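Local atomic coordinates of hypothetical protein CG14615-PA (PDB entry 1SQH), a protein that is of unknown function but belongs to the acetyltransferase clan and is probably a glycine N-acyltransferase. Residues R43-Q48 against Q203-F208. Sequence-based numbering, arbitrary orientation.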
loop_
_atom_site.group_PDB
_atom_site.type_symbol
_atom_site.label_atom_id
_atom_site.label_comp_id
_atom_site.label_asym_id
_atom_site.label_seq_id
_atom_site.Cartn_x
_atom_site.Cartn_y
_atom_site.Cartn_z
ATOM N N ARG A 43 1.965 -11.989 0.385
ATOM C CA ARG A 43 2.359 -13.334 0.767
ATOM C C ARG A 43 2.958 -13.355 2.175
ATOM O O ARG A 43 2.826 -14.354 2.888
ATOM C CB ARG A 43 3.337 -13.910 -0.257
ATOM C CG ARG A 43 2.665 -14.179 -1.595
ATOM C CD ARG A 43 1.492 -15.151 -1.438
ATOM N NE ARG A 43 1.945 -16.534 -1.279
ATOM C CZ ARG A 43 1.241 -17.492 -0.678
ATOM N NH1 ARG A 43 0.044 -17.218 -0.165
ATOM N NH2 ARG A 43 1.727 -18.723 -0.606
ATOM N N LYS A 44 3.608 -12.265 2.585
ATOM C CA LYS A 44 4.163 -12.212 3.931
ATOM C C LYS A 44 3.004 -12.297 4.920
ATOM O O LYS A 44 3.048 -13.082 5.881
ATOM C CB LYS A 44 4.928 -10.911 4.164
ATOM C CG LYS A 44 5.466 -10.779 5.596
ATOM C CD LYS A 44 6.335 -9.537 5.787
ATOM C CE LYS A 44 5.537 -8.260 5.600
ATOM N NZ LYS A 44 6.367 -7.062 5.899
ATOM N N TRP A 45 1.965 -11.490 4.672
ATOM C CA TRP A 45 0.783 -11.481 5.529
ATOM C C TRP A 45 0.075 -12.835 5.490
ATOM O O TRP A 45 -0.346 -13.351 6.534
ATOM C CB TRP A 45 -0.212 -10.394 5.096
ATOM C CG TRP A 45 0.161 -8.995 5.512
ATOM C CD1 TRP A 45 1.032 -8.628 6.503
ATOM C CD2 TRP A 45 -0.375 -7.775 4.978
ATOM N NE1 TRP A 45 1.071 -7.259 6.616
ATOM C CE2 TRP A 45 0.219 -6.711 5.694
ATOM C CE3 TRP A 45 -1.304 -7.482 3.965
ATOM C CZ2 TRP A 45 -0.086 -5.368 5.428
ATOM C CZ3 TRP A 45 -1.608 -6.147 3.702
ATOM C CH2 TRP A 45 -0.998 -5.107 4.434
ATOM N N ASP A 46 -0.068 -13.395 4.288
ATOM C CA ASP A 46 -0.724 -14.691 4.117
ATOM C C ASP A 46 -0.093 -15.699 5.075
ATOM O O ASP A 46 -0.790 -16.416 5.789
ATOM C CB ASP A 46 -0.566 -15.209 2.676
ATOM C CG ASP A 46 -1.469 -14.485 1.670
ATOM O OD1 ASP A 46 -2.370 -13.728 2.086
ATOM O OD2 ASP A 46 -1.286 -14.695 0.447
ATOM N N ARG A 47 1.233 -15.750 5.079
ATOM C CA ARG A 47 1.966 -16.666 5.947
ATOM C C ARG A 47 1.624 -16.429 7.424
ATOM O O ARG A 47 1.265 -17.363 8.144
ATOM C CB ARG A 47 3.465 -16.473 5.741
ATOM C CG ARG A 47 4.347 -17.519 6.394
ATOM C CD ARG A 47 4.425 -18.765 5.534
ATOM N NE ARG A 47 5.450 -19.687 6.015
ATOM C CZ ARG A 47 5.733 -20.850 5.442
ATOM N NH1 ARG A 47 6.683 -21.627 5.948
ATOM N NH2 ARG A 47 5.064 -21.237 4.360
ATOM N N GLN A 48 1.728 -15.175 7.867
ATOM C CA GLN A 48 1.444 -14.818 9.258
ATOM C C GLN A 48 0.008 -15.147 9.676
ATOM O O GLN A 48 -0.218 -15.871 10.641
ATOM C CB GLN A 48 1.686 -13.325 9.481
ATOM C CG GLN A 48 3.052 -12.807 9.061
ATOM C CD GLN A 48 3.132 -11.291 9.159
ATOM O OE1 GLN A 48 2.937 -10.716 10.232
ATOM N NE2 GLN A 48 3.411 -10.637 8.036
ATOM N N GLN A 203 -6.610 -1.521 12.911
ATOM C CA GLN A 203 -6.453 -2.438 14.038
ATOM C C GLN A 203 -5.711 -3.714 13.612
ATOM O O GLN A 203 -4.936 -4.290 14.391
ATOM C CB GLN A 203 -7.825 -2.767 14.644
ATOM C CG GLN A 203 -8.198 -1.849 15.807
ATOM C CD GLN A 203 -9.679 -1.871 16.148
ATOM O OE1 GLN A 203 -10.354 -2.885 15.973
ATOM N NE2 GLN A 203 -10.190 -0.748 16.655
ATOM N N ALA A 204 -5.939 -4.146 12.373
ATOM C CA ALA A 204 -5.257 -5.332 11.858
ATOM C C ALA A 204 -3.765 -5.009 11.668
ATOM O O ALA A 204 -2.890 -5.827 11.995
ATOM C CB ALA A 204 -5.879 -5.768 10.529
ATOM N N LEU A 205 -3.488 -3.809 11.151
ATOM C CA LEU A 205 -2.119 -3.354 10.923
ATOM C C LEU A 205 -1.291 -3.201 12.202
ATOM O O LEU A 205 -0.096 -3.503 12.217
ATOM C CB LEU A 205 -2.123 -2.027 10.158
ATOM C CG LEU A 205 -2.360 -2.107 8.648
ATOM C CD1 LEU A 205 -2.487 -0.709 8.049
ATOM C CD2 LEU A 205 -1.198 -2.855 8.011
ATOM N N VAL A 206 -1.904 -2.716 13.276
ATOM C CA VAL A 206 -1.145 -2.565 14.508
ATOM C C VAL A 206 -0.833 -3.957 15.029
ATOM O O VAL A 206 0.151 -4.162 15.729
ATOM C CB VAL A 206 -1.930 -1.768 15.583
ATOM C CG1 VAL A 206 -3.259 -2.424 15.846
ATOM C CG2 VAL A 206 -1.119 -1.695 16.877
ATOM N N ARG A 207 -1.657 -4.925 14.648
ATOM C CA ARG A 207 -1.455 -6.292 15.106
ATOM C C ARG A 207 -0.407 -7.086 14.328
ATOM O O ARG A 207 0.489 -7.698 14.927
ATOM C CB ARG A 207 -2.780 -7.065 15.082
ATOM C CG ARG A 207 -2.641 -8.497 15.574
ATOM C CD ARG A 207 -3.950 -9.263 15.545
ATOM N NE ARG A 207 -3.740 -10.643 15.979
ATOM C CZ ARG A 207 -4.669 -11.594 15.947
ATOM N NH1 ARG A 207 -5.887 -11.321 15.496
ATOM N NH2 ARG A 207 -4.379 -12.816 16.371
ATOM N N PHE A 208 -0.516 -7.071 13.000
ATOM C CA PHE A 208 0.393 -7.829 12.142
ATOM C C PHE A 208 1.530 -7.086 11.453
ATOM O O PHE A 208 2.436 -7.718 10.892
ATOM C CB PHE A 208 -0.433 -8.582 11.113
ATOM C CG PHE A 208 -1.224 -9.696 11.707
ATOM C CD1 PHE A 208 -0.582 -10.849 12.155
ATOM C CD2 PHE A 208 -2.597 -9.582 11.883
ATOM C CE1 PHE A 208 -1.300 -11.872 12.770
ATOM C CE2 PHE A 208 -3.321 -10.601 12.499
ATOM C CZ PHE A 208 -2.669 -11.745 12.943
HETATM O O HOH W 1 3.723 -8.024 8.415
#
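Where Gln48 faces Phe208, helix 34-51 comes up against the end of helix 199-208, the nearest CA atoms being those of Trp45 and Phe208, 7.6 Å apart; the contact is small, with about 201 Å² buried over both sides. Gln48 and Phe208 do most of the work. With its chain extended beyond CG (chi2 173°), Gln48 carries its amide toward the Phe208 carbonyl, but OE1 and Phe208 O, 3.1 Å apart, are both acceptors and make no hydrogen bond. A water makes the link instead: it accepts from Gln48 NE2 at 2.7 Å and donates to Phe208 O at 2.8 Å. The same NE2 also makes a weak bond back to Lys44 O, so both ends of the bridge tie into backbone. Gln48 OE1 lies at the edge of the Phe208 ring, 4.0 Å from CD1, with amide and ring planes 72° apart. Cut back to an alanine, position 48 would probably leave the water with no donor from helix 34-51, cost Phe208 O its link across and open a gap beside the phenyl edge. About one turn earlier, Trp45 CZ2 meets Leu205 CD2 at 3.8 Å, the methyl approaching the indole obliquely, while Trp45 NE1 bonds to Asn209. Leu205 also packs on Phe227 of strand 222-228, Lys44 reaches Gln228 of that strand and Glu264, and Phe208 rests on loop residues Ile54 and Leu64.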